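Local atomic coordinates of vitamin B12-binding protein (Vibrio cholerae O395, PDB entry 5YSC), a protein that binds vitamin B12 in the periplasm and probably delivers it to BtuC of the BtuCDF ABC importer. Residues Glu21-Glu32 with Lys42-Tyr52; Phe158-Ile166 with Ala217-Arg225. All coordinates share one frame; numbering follows the deposited sequence.

The two contacts show how place in a fold sets the chemistry of a contact. Contact 1 (21-32 with 42-52) joins neighbouring parallel strands of one four-stranded sheet and the loops that follow them, so backbone hydrogen bonds and apolar side chains do most of the work. Contact 2 (158-166 with 217-225) belongs to the other four-stranded sheet, but there a strand end and its loop meet a turn after a helix, and side chains supply the bonding. Both are largely buried. Contact 1 buries 930 Å² against 321 Å², and it reaches the cyanocobalamin pocket at P28, H29, E48 and Y49, whereas segment 158-166 lends the pocket L161, which takes no part in contact 2. Their centres lie about 29 Å apart.

Contact 1: residues Glu21-Glu32 with Lys42-Tyr52; sequences ERIISLAPHATE and KLVAVSEYSDY. With SO4 (sulfate ion), chain C.
T31 and S50 meet through their hydroxyls, T31 OG1 to S50 OG at 2.8 Å, in the close-packed heart of this contact. S25 OG reaches the same T31 OG1, also at 2.8 Å, so one threonine oxygen is gripped from both segments. The reach is possible because S25 OG is swung opposite its own backbone N (chi1 166°). V46 CG1 packs against T31 OG1, and the ring of P28 rests on the Y49 backbone, P28 CB lying 3.4 Å from Y49 O.

Strands 23-25 and 43-45 belong to a parallel beta-alpha-beta unit whose helix, 28-36, starts right after A27 at the N-cap and borders the cyanocobalamin pocket, where H29 N bonds to the ligand. I23 N bonds to K42 O and V44 N to I23 O (2.8 Å), then S25 N to A45 O after a one-residue shift, a beta bulge. I23 CG2 meets L43 CD2 on one face of the sheet, while I24 CG1 lies by A45 CB on the other; helix 70-76 covers that second face.

Towards solvent the contact thins. E21 and K42 run side by side, and K42 NZ meets E21 OE2 at 3.1 Å in a salt bridge, on the syn side but tilted out of the carboxylate plane. V44 CG1 sits 3.9 Å above the guanidinium plane of R22, whose NE bonds to L76 O. At the far end Y49 N donates to a sulfate O1 (3.1 Å), an ion probably from the crystallisation liquor that R61 also holds.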
loop_
_atom_site.group_PDB
_atom_site.type_symbol
_atom_site.label_atom_id
_atom_site.label_comp_id
_atom_site.label_asym_id
_atom_site.label_seq_id
_atom_site.Cartn_x
_atom_site.Cartn_y
_atom_site.Cartn_z
ATOM N N GLU A 21 25.483 -4.306 -3.043
ATOM C CA GLU A 21 25.625 -5.098 -4.198
ATOM C C GLU A 21 24.704 -6.271 -4.322
ATOM O O GLU A 21 24.562 -6.727 -5.369
ATOM C CB GLU A 21 27.020 -5.684 -4.260
ATOM C CG GLU A 21 28.113 -4.731 -4.657
ATOM C CD GLU A 21 27.889 -3.953 -5.957
ATOM O OE1 GLU A 21 28.215 -2.768 -5.974
ATOM O OE2 GLU A 21 27.482 -4.540 -6.922
ATOM N N ARG A 22 24.108 -6.723 -3.228
ATOM C CA ARG A 22 23.240 -7.903 -3.205
ATOM C C ARG A 22 22.048 -7.550 -2.311
ATOM O O ARG A 22 22.123 -7.669 -1.088
ATOM C CB ARG A 22 23.977 -9.131 -2.686
ATOM C CG ARG A 22 25.164 -9.556 -3.534
ATOM C CD ARG A 22 25.661 -10.900 -3.100
ATOM N NE ARG A 22 24.618 -11.900 -3.286
ATOM C CZ ARG A 22 24.411 -12.557 -4.420
ATOM N NH1 ARG A 22 25.185 -12.340 -5.470
ATOM N NH2 ARG A 22 23.425 -13.435 -4.501
ATOM N N ILE A 23 20.956 -7.082 -2.908
ATOM C CA ILE A 23 19.849 -6.520 -2.132
ATOM C C ILE A 23 18.672 -7.486 -2.175
ATOM O O ILE A 23 18.383 -8.077 -3.212
ATOM C CB ILE A 23 19.461 -5.122 -2.660
ATOM C CG1 ILE A 23 20.675 -4.199 -2.644
ATOM C CG2 ILE A 23 18.398 -4.467 -1.783
ATOM C CD1 ILE A 23 20.417 -2.803 -3.210
ATOM N N ILE A 24 17.987 -7.657 -1.045
ATOM C CA ILE A 24 16.788 -8.491 -0.991
ATOM C C ILE A 24 15.635 -7.628 -0.521
ATOM O O ILE A 24 15.787 -6.861 0.429
ATOM C CB ILE A 24 16.990 -9.693 -0.061
ATOM C CG1 ILE A 24 17.973 -10.673 -0.717
ATOM C CG2 ILE A 24 15.663 -10.401 0.260
ATOM C CD1 ILE A 24 18.245 -11.920 0.128
ATOM N N SER A 25 14.488 -7.748 -1.194
ATOM C CA SER A 25 13.251 -7.067 -0.820
ATOM C C SER A 25 12.257 -8.084 -0.288
ATOM O O SER A 25 12.011 -9.123 -0.922
ATOM C CB SER A 25 12.631 -6.349 -2.016
ATOM O OG SER A 25 11.307 -5.991 -1.712
ATOM N N LEU A 26 11.655 -7.754 0.843
ATOM C CA LEU A 26 10.692 -8.644 1.480
ATOM C C LEU A 26 9.236 -8.214 1.279
ATOM O O LEU A 26 8.362 -8.711 1.990
ATOM C CB LEU A 26 11.007 -8.764 2.966
ATOM C CG LEU A 26 12.418 -9.260 3.312
ATOM C CD1 LEU A 26 12.568 -9.319 4.828
ATOM C CD2 LEU A 26 12.729 -10.629 2.708
ATOM N N ALA A 27 8.951 -7.291 0.345
ATOM C CA ALA A 27 7.564 -6.870 0.126
ATOM C C ALA A 27 7.377 -6.324 -1.290
ATOM O O ALA A 27 8.314 -5.771 -1.864
ATOM C CB ALA A 27 7.117 -5.808 1.137
ATOM N N PRO A 28 6.174 -6.459 -1.861
ATOM C CA PRO A 28 5.916 -5.840 -3.175
ATOM C C PRO A 28 6.203 -4.358 -3.192
ATOM O O PRO A 28 6.814 -3.863 -4.151
ATOM C CB PRO A 28 4.436 -6.131 -3.400
ATOM C CG PRO A 28 4.170 -7.399 -2.658
ATOM C CD PRO A 28 5.020 -7.241 -1.371
ATOM N N HIS A 29 5.753 -3.619 -2.180
ATOM C CA HIS A 29 6.015 -2.184 -2.183
ATOM C C HIS A 29 7.498 -1.920 -2.075
ATOM O O HIS A 29 8.021 -0.992 -2.701
ATOM C CB HIS A 29 5.280 -1.469 -1.051
ATOM C CG HIS A 29 6.079 -1.392 0.228
ATOM N ND1 HIS A 29 6.175 -2.442 1.116
ATOM C CD2 HIS A 29 6.891 -0.418 0.701
ATOM C CE1 HIS A 29 6.998 -2.110 2.091
ATOM N NE2 HIS A 29 7.429 -0.883 1.872
ATOM N N ALA A 30 8.204 -2.754 -1.298
ATOM C CA ALA A 30 9.628 -2.534 -1.106
ATOM C C ALA A 30 10.407 -2.733 -2.403
ATOM O O ALA A 30 11.439 -2.071 -2.621
ATOM C CB ALA A 30 10.128 -3.457 -0.009
ATOM N N THR A 31 9.919 -3.608 -3.271
ATOM C CA THR A 31 10.521 -3.801 -4.566
ATOM C C THR A 31 10.288 -2.580 -5.442
ATOM O O THR A 31 11.218 -2.110 -6.113
ATOM C CB THR A 31 9.953 -5.071 -5.190
ATOM O OG1 THR A 31 10.312 -6.175 -4.354
ATOM C CG2 THR A 31 10.460 -5.282 -6.605
ATOM N N GLU A 32 9.084 -2.024 -5.409
ATOM C CA GLU A 32 8.858 -0.808 -6.186
ATOM C C GLU A 32 9.784 0.320 -5.725
ATOM O O GLU A 32 10.394 1.018 -6.543
ATOM C CB GLU A 32 7.378 -0.378 -6.129
ATOM C CG GLU A 32 6.412 -1.420 -6.761
ATOM C CD GLU A 32 5.061 -0.891 -7.165
ATOM O OE1 GLU A 32 4.975 0.238 -7.698
ATOM O OE2 GLU A 32 4.064 -1.633 -6.969
ATOM N N LYS A 42 20.572 -4.178 -8.406
ATOM C CA LYS A 42 21.286 -4.899 -7.342
ATOM C C LYS A 42 20.401 -5.864 -6.569
ATOM O O LYS A 42 20.898 -6.566 -5.680
ATOM C CB LYS A 42 21.933 -3.918 -6.363
ATOM C CG LYS A 42 22.866 -2.934 -6.992
ATOM C CD LYS A 42 23.922 -3.620 -7.771
ATOM C CE LYS A 42 24.951 -2.611 -8.186
ATOM N NZ LYS A 42 25.806 -3.227 -9.198
ATOM N N LEU A 43 19.103 -5.933 -6.887
ATOM C CA LEU A 43 18.248 -6.926 -6.265
ATOM C C LEU A 43 18.626 -8.326 -6.691
ATOM O O LEU A 43 18.802 -8.623 -7.884
ATOM C CB LEU A 43 16.780 -6.686 -6.607
ATOM C CG LEU A 43 16.192 -5.442 -5.994
ATOM C CD1 LEU A 43 14.857 -5.087 -6.676
ATOM C CD2 LEU A 43 15.973 -5.631 -4.515
ATOM N N VAL A 44 18.710 -9.213 -5.707
ATOM C CA VAL A 44 18.964 -10.623 -5.964
ATOM C C VAL A 44 17.819 -11.506 -5.484
ATOM O O VAL A 44 17.837 -12.711 -5.757
ATOM C CB VAL A 44 20.306 -11.092 -5.347
ATOM C CG1 VAL A 44 21.475 -10.309 -5.913
ATOM C CG2 VAL A 44 20.292 -10.960 -3.832
ATOM N N ALA A 45 16.829 -10.948 -4.779
ATOM C CA ALA A 45 15.600 -11.668 -4.474
ATOM C C ALA A 45 14.558 -10.673 -3.986
ATOM O O ALA A 45 14.895 -9.588 -3.484
ATOM C CB ALA A 45 15.798 -12.767 -3.417
ATOM N N VAL A 46 13.297 -11.066 -4.136
ATOM C CA VAL A 46 12.154 -10.232 -3.790
ATOM C C VAL A 46 11.077 -11.136 -3.191
ATOM O O VAL A 46 11.311 -12.321 -2.928
ATOM C CB VAL A 46 11.630 -9.449 -5.012
ATOM C CG1 VAL A 46 12.696 -8.476 -5.530
ATOM C CG2 VAL A 46 11.119 -10.401 -6.078
ATOM N N SER A 47 9.898 -10.580 -2.953
ATOM C CA SER A 47 8.755 -11.290 -2.413
ATOM C C SER A 47 7.838 -11.792 -3.519
ATOM O O SER A 47 7.899 -11.338 -4.658
ATOM C CB SER A 47 7.969 -10.376 -1.491
ATOM O OG SER A 47 7.188 -9.467 -2.238
ATOM N N GLU A 48 6.988 -12.753 -3.162
ATOM C CA GLU A 48 5.820 -13.050 -3.975
ATOM C C GLU A 48 5.026 -11.761 -4.143
ATOM O O GLU A 48 5.003 -10.905 -3.257
ATOM C CB GLU A 48 4.953 -14.145 -3.323
ATOM C CG GLU A 48 5.553 -15.555 -3.431
ATOM C CD GLU A 48 4.721 -16.660 -2.748
ATOM O OE1 GLU A 48 3.476 -16.635 -2.761
ATOM O OE2 GLU A 48 5.351 -17.570 -2.166
ATOM N N TYR A 49 4.429 -11.600 -5.314
ATOM C CA TYR A 49 3.734 -10.389 -5.710
ATOM C C TYR A 49 4.637 -9.187 -5.937
ATOM O O TYR A 49 4.120 -8.096 -6.165
ATOM C CB TYR A 49 2.646 -10.023 -4.714
ATOM C CG TYR A 49 1.405 -10.804 -4.987
ATOM C CD1 TYR A 49 1.269 -12.067 -4.494
ATOM C CD2 TYR A 49 0.403 -10.289 -5.767
ATOM C CE1 TYR A 49 0.135 -12.821 -4.747
ATOM C CE2 TYR A 49 -0.742 -11.013 -6.034
ATOM C CZ TYR A 49 -0.867 -12.281 -5.514
ATOM O OH TYR A 49 -1.997 -13.008 -5.769
ATOM N N SER A 50 5.955 -9.348 -5.936
ATOM C CA SER A 50 6.856 -8.290 -6.401
ATOM C C SER A 50 6.839 -8.352 -7.919
ATOM O O SER A 50 7.717 -8.933 -8.559
ATOM C CB SER A 50 8.268 -8.455 -5.848
ATOM O OG SER A 50 8.335 -8.197 -4.463
ATOM N N ASP A 51 5.798 -7.755 -8.497
ATOM C CA ASP A 51 5.564 -7.805 -9.944
ATOM C C ASP A 51 5.689 -6.451 -10.617
ATOM O O ASP A 51 5.245 -6.290 -11.771
ATOM C CB ASP A 51 4.193 -8.381 -10.227
ATOM C CG ASP A 51 3.068 -7.597 -9.572
ATOM O OD1 ASP A 51 3.266 -6.461 -9.047
ATOM O OD2 ASP A 51 1.944 -8.139 -9.616
ATOM N N TYR A 52 6.264 -5.462 -9.925
ATOM C CA TYR A 52 6.407 -4.153 -10.469
ATOM C C TYR A 52 7.710 -3.516 -9.993
ATOM O O TYR A 52 7.993 -3.553 -8.783
ATOM C CB TYR A 52 5.263 -3.220 -10.111
ATOM C CG TYR A 52 5.285 -2.024 -11.017
ATOM C CD1 TYR A 52 4.674 -2.075 -12.252
ATOM C CD2 TYR A 52 6.016 -0.888 -10.694
ATOM C CE1 TYR A 52 4.754 -1.026 -13.123
ATOM C CE2 TYR A 52 6.090 0.209 -11.587
ATOM C CZ TYR A 52 5.459 0.109 -12.803
ATOM O OH TYR A 52 5.537 1.190 -13.688
HETATM S S SO4 C . 4.890 -14.499 -7.505
HETATM O O1 SO4 C . 5.164 -13.098 -7.869
HETATM O O2 SO4 C . 4.573 -15.274 -8.706
HETATM O O3 SO4 C . 3.739 -14.520 -6.604
HETATM O O4 SO4 C . 6.053 -15.127 -6.879
HETATM O O HOH W 1 6.757 -5.013 -6.868
#

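Contact 2: residues Phe158-Ile166 with Ala217-Arg225; sequences FYQLSEKPI and AIANGHMWR
The backbone of F158-I166 leaves strand 155-159 and loops past a type I turn, H222 to R225, that follows helix 215-220; the chains stay well apart, E163 and M223 being nearest with CA atoms 7.2 Å from each other. Side chains therefore bridge the interval. Q160, its CG opposite the backbone N (chi1 -158°) and the chain extended beyond, brings its amide to both M223 and W224. W224 NE1 donates to Q160 OE1 at 2.9 Å, nearly straight and in the plane of the indole, but tilted from the carbonyl plane of the amide, as the two flat groups stand 53° apart. On the other branch Q160 NE2 makes a weak hydrogen bond to M223 SD (3.0 Å).

The side chains of E163 and M223 run antiparallel alongside one another, and E163 OE2 accepts a hydrogen bond from M223 N at 2.9 Å, from above the carboxylate plane. The same oxygen lies 3.3 Å from A217 CB, on the helix. Apolar contacts complete the join: I166 CD1 touches M223 CE, and F158 CE2 approaches W224 CZ2 at 3.7 Å with the two rings almost perpendicular. Helix 200-206 adds I200 beside I166 and M223, and V203 beside F158 and W224.

One amide thus serves two residues of the turn through different atoms. The indole N-H calls for the amide oxygen there, which probably fixes the flip of Q160; the weak bond to sulfur agrees with it.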
loop_
_atom_site.group_PDB
_atom_site.type_symbol
_atom_site.label_atom_id
_atom_site.label_comp_id
_atom_site.label_asym_id
_atom_site.label_seq_id
_atom_site.Cartn_x
_atom_site.Cartn_y
_atom_site.Cartn_z
ATOM N N PHE A 158 -16.473 3.216 3.149
ATOM C CA PHE A 158 -16.111 1.854 3.474
ATOM C C PHE A 158 -15.165 1.350 2.395
ATOM O O PHE A 158 -15.496 1.453 1.211
ATOM C CB PHE A 158 -17.384 1.024 3.525
ATOM C CG PHE A 158 -17.153 -0.440 3.665
ATOM C CD1 PHE A 158 -16.305 -0.933 4.647
ATOM C CD2 PHE A 158 -17.791 -1.339 2.823
ATOM C CE1 PHE A 158 -16.110 -2.295 4.790
ATOM C CE2 PHE A 158 -17.572 -2.687 2.941
ATOM C CZ PHE A 158 -16.720 -3.167 3.927
ATOM N N TYR A 159 -13.992 0.815 2.783
ATOM C CA TYR A 159 -13.087 0.161 1.829
ATOM C C TYR A 159 -12.918 -1.305 2.166
ATOM O O TYR A 159 -12.339 -1.653 3.207
ATOM C CB TYR A 159 -11.710 0.834 1.786
ATOM C CG TYR A 159 -10.738 0.103 0.860
ATOM C CD1 TYR A 159 -11.117 -0.287 -0.413
ATOM C CD2 TYR A 159 -9.466 -0.207 1.279
ATOM C CE1 TYR A 159 -10.247 -0.962 -1.250
ATOM C CE2 TYR A 159 -8.568 -0.867 0.454
ATOM C CZ TYR A 159 -8.968 -1.253 -0.799
ATOM O OH TYR A 159 -8.087 -1.920 -1.615
ATOM N N GLN A 160 -13.396 -2.132 1.253
ATOM C CA GLN A 160 -13.372 -3.578 1.327
ATOM C C GLN A 160 -12.104 -4.164 0.688
ATOM O O GLN A 160 -11.852 -3.953 -0.500
ATOM C CB GLN A 160 -14.616 -4.051 0.572
ATOM C CG GLN A 160 -15.077 -5.365 0.921
ATOM C CD GLN A 160 -16.430 -5.618 0.332
ATOM O OE1 GLN A 160 -17.006 -4.773 -0.391
ATOM N NE2 GLN A 160 -16.969 -6.770 0.652
ATOM N N LEU A 161 -11.339 -4.938 1.455
ATOM C CA LEU A 161 -10.212 -5.689 0.904
ATOM C C LEU A 161 -10.621 -7.021 0.277
ATOM O O LEU A 161 -9.877 -7.566 -0.550
ATOM C CB LEU A 161 -9.186 -5.963 2.002
ATOM C CG LEU A 161 -8.442 -4.770 2.560
ATOM C CD1 LEU A 161 -7.541 -5.266 3.653
ATOM C CD2 LEU A 161 -7.587 -4.086 1.476
ATOM N N SER A 162 -11.769 -7.562 0.666
ATOM C CA SER A 162 -12.283 -8.813 0.131
ATOM C C SER A 162 -13.784 -8.831 0.366
ATOM O O SER A 162 -14.297 -8.114 1.222
ATOM C CB SER A 162 -11.620 -10.025 0.787
ATOM O OG SER A 162 -11.547 -9.868 2.198
ATOM N N GLU A 163 -14.487 -9.645 -0.423
ATOM C CA GLU A 163 -15.917 -9.854 -0.182
ATOM C C GLU A 163 -16.156 -11.034 0.766
ATOM O O GLU A 163 -17.081 -10.971 1.594
ATOM C CB GLU A 163 -16.667 -10.035 -1.517
ATOM C CG GLU A 163 -17.074 -8.692 -2.198
ATOM C CD GLU A 163 -17.933 -8.838 -3.456
ATOM O OE1 GLU A 163 -18.055 -9.957 -3.998
ATOM O OE2 GLU A 163 -18.475 -7.809 -3.923
ATOM N N LYS A 164 -15.327 -12.077 0.688
ATOM C CA LYS A 164 -15.439 -13.264 1.548
ATOM C C LYS A 164 -14.091 -13.627 2.166
ATOM O O LYS A 164 -13.181 -14.070 1.438
ATOM C CB LYS A 164 -15.960 -14.475 0.779
ATOM C CG LYS A 164 -17.151 -14.218 -0.125
ATOM C CD LYS A 164 -17.370 -15.394 -1.073
ATOM C CE LYS A 164 -18.344 -15.050 -2.183
ATOM N NZ LYS A 164 -18.327 -16.090 -3.261
ATOM N N PRO A 165 -13.894 -13.451 3.483
ATOM C CA PRO A 165 -14.784 -12.712 4.375
ATOM C C PRO A 165 -14.608 -11.239 4.080
ATOM O O PRO A 165 -13.732 -10.896 3.283
ATOM C CB PRO A 165 -14.290 -13.093 5.768
ATOM C CG PRO A 165 -12.828 -13.364 5.566
ATOM C CD PRO A 165 -12.704 -13.956 4.190
ATOM N N ILE A 166 -15.417 -10.382 4.685
ATOM C CA ILE A 166 -15.229 -8.940 4.554
ATOM C C ILE A 166 -14.132 -8.525 5.526
ATOM O O ILE A 166 -14.338 -8.527 6.740
ATOM C CB ILE A 166 -16.523 -8.170 4.829
ATOM C CG1 ILE A 166 -17.679 -8.725 3.968
ATOM C CG2 ILE A 166 -16.329 -6.724 4.512
ATOM C CD1 ILE A 166 -19.064 -8.233 4.413
ATOM N N ALA A 217 -14.687 -7.703 -7.913
ATOM C CA ALA A 217 -16.043 -7.679 -7.358
ATOM C C ALA A 217 -17.009 -6.946 -8.277
ATOM O O ALA A 217 -18.154 -7.380 -8.473
ATOM C CB ALA A 217 -16.031 -7.012 -5.980
ATOM N N ILE A 218 -16.574 -5.824 -8.845
ATOM C CA ILE A 218 -17.439 -5.079 -9.751
ATOM C C ILE A 218 -17.777 -5.939 -10.960
ATOM O O ILE A 218 -18.954 -6.132 -11.308
ATOM C CB ILE A 218 -16.765 -3.757 -10.161
ATOM C CG1 ILE A 218 -16.514 -2.873 -8.927
ATOM C CG2 ILE A 218 -17.594 -3.020 -11.165
ATOM C CD1 ILE A 218 -17.764 -2.445 -8.187
ATOM N N ALA A 219 -16.742 -6.522 -11.572
ATOM C CA ALA A 219 -16.905 -7.300 -12.793
ATOM C C ALA A 219 -17.816 -8.494 -12.580
ATOM O O ALA A 219 -18.543 -8.890 -13.496
ATOM C CB ALA A 219 -15.540 -7.780 -13.286
ATOM N N ASN A 220 -17.771 -9.096 -11.402
ATOM C CA ASN A 220 -18.576 -10.271 -11.130
ATOM C C ASN A 220 -19.978 -9.917 -10.644
ATOM O O ASN A 220 -20.822 -10.815 -10.522
ATOM C CB ASN A 220 -17.861 -11.153 -10.096
ATOM C CG ASN A 220 -16.493 -11.622 -10.579
ATOM O OD1 ASN A 220 -16.318 -11.946 -11.755
ATOM N ND2 ASN A 220 -15.522 -11.656 -9.674
ATOM N N GLY A 221 -20.248 -8.631 -10.405
ATOM C CA GLY A 221 -21.457 -8.197 -9.722
ATOM C C GLY A 221 -21.176 -8.089 -8.241
ATOM O O GLY A 221 -20.949 -9.105 -7.580
ATOM N N HIS A 222 -21.156 -6.872 -7.710
ATOM C CA HIS A 222 -20.670 -6.728 -6.350
ATOM C C HIS A 222 -21.775 -7.060 -5.350
ATOM O O HIS A 222 -22.976 -7.028 -5.656
ATOM C CB HIS A 222 -20.104 -5.329 -6.096
ATOM C CG HIS A 222 -21.124 -4.242 -6.128
ATOM N ND1 HIS A 222 -21.954 -3.970 -5.063
ATOM C CD2 HIS A 222 -21.423 -3.330 -7.082
ATOM C CE1 HIS A 222 -22.733 -2.948 -5.367
ATOM N NE2 HIS A 222 -22.429 -2.539 -6.586
ATOM N N MET A 223 -21.341 -7.398 -4.141
ATOM C CA MET A 223 -22.243 -7.990 -3.170
ATOM C C MET A 223 -23.274 -7.004 -2.642
ATOM O O MET A 223 -24.244 -7.437 -2.003
ATOM C CB MET A 223 -21.443 -8.554 -2.001
ATOM C CG MET A 223 -20.626 -7.489 -1.264
ATOM S SD MET A 223 -19.627 -8.133 0.104
ATOM C CE MET A 223 -20.944 -8.711 1.181
ATOM N N TRP A 224 -23.105 -5.708 -2.891
ATOM C CA TRP A 224 -23.973 -4.713 -2.272
ATOM C C TRP A 224 -25.160 -4.346 -3.156
ATOM O O TRP A 224 -26.023 -3.584 -2.711
ATOM C CB TRP A 224 -23.158 -3.463 -1.894
ATOM C CG TRP A 224 -21.978 -3.817 -1.015
ATOM C CD1 TRP A 224 -20.654 -3.835 -1.374
ATOM C CD2 TRP A 224 -22.025 -4.259 0.354
ATOM N NE1 TRP A 224 -19.880 -4.245 -0.311
ATOM C CE2 TRP A 224 -20.696 -4.522 0.754
ATOM C CE3 TRP A 224 -23.054 -4.462 1.271
ATOM C CZ2 TRP A 224 -20.373 -4.944 2.038
ATOM C CZ3 TRP A 224 -22.723 -4.895 2.558
ATOM C CH2 TRP A 224 -21.396 -5.134 2.918
ATOM N N ARG A 225 -25.236 -4.892 -4.376
ATOM C CA ARG A 225 -26.414 -4.673 -5.214
ATOM C C ARG A 225 -27.663 -5.237 -4.552
ATOM O O ARG A 225 -28.722 -4.598 -4.545
ATOM C CB ARG A 225 -26.209 -5.323 -6.575
ATOM C CG ARG A 225 -25.070 -4.745 -7.380
ATOM C CD ARG A 225 -24.736 -5.637 -8.547
ATOM N NE ARG A 225 -24.557 -7.013 -8.096
ATOM C CZ ARG A 225 -25.009 -8.091 -8.734
ATOM N NH1 ARG A 225 -25.684 -7.963 -9.877
ATOM N NH2 ARG A 225 -24.792 -9.303 -8.229
#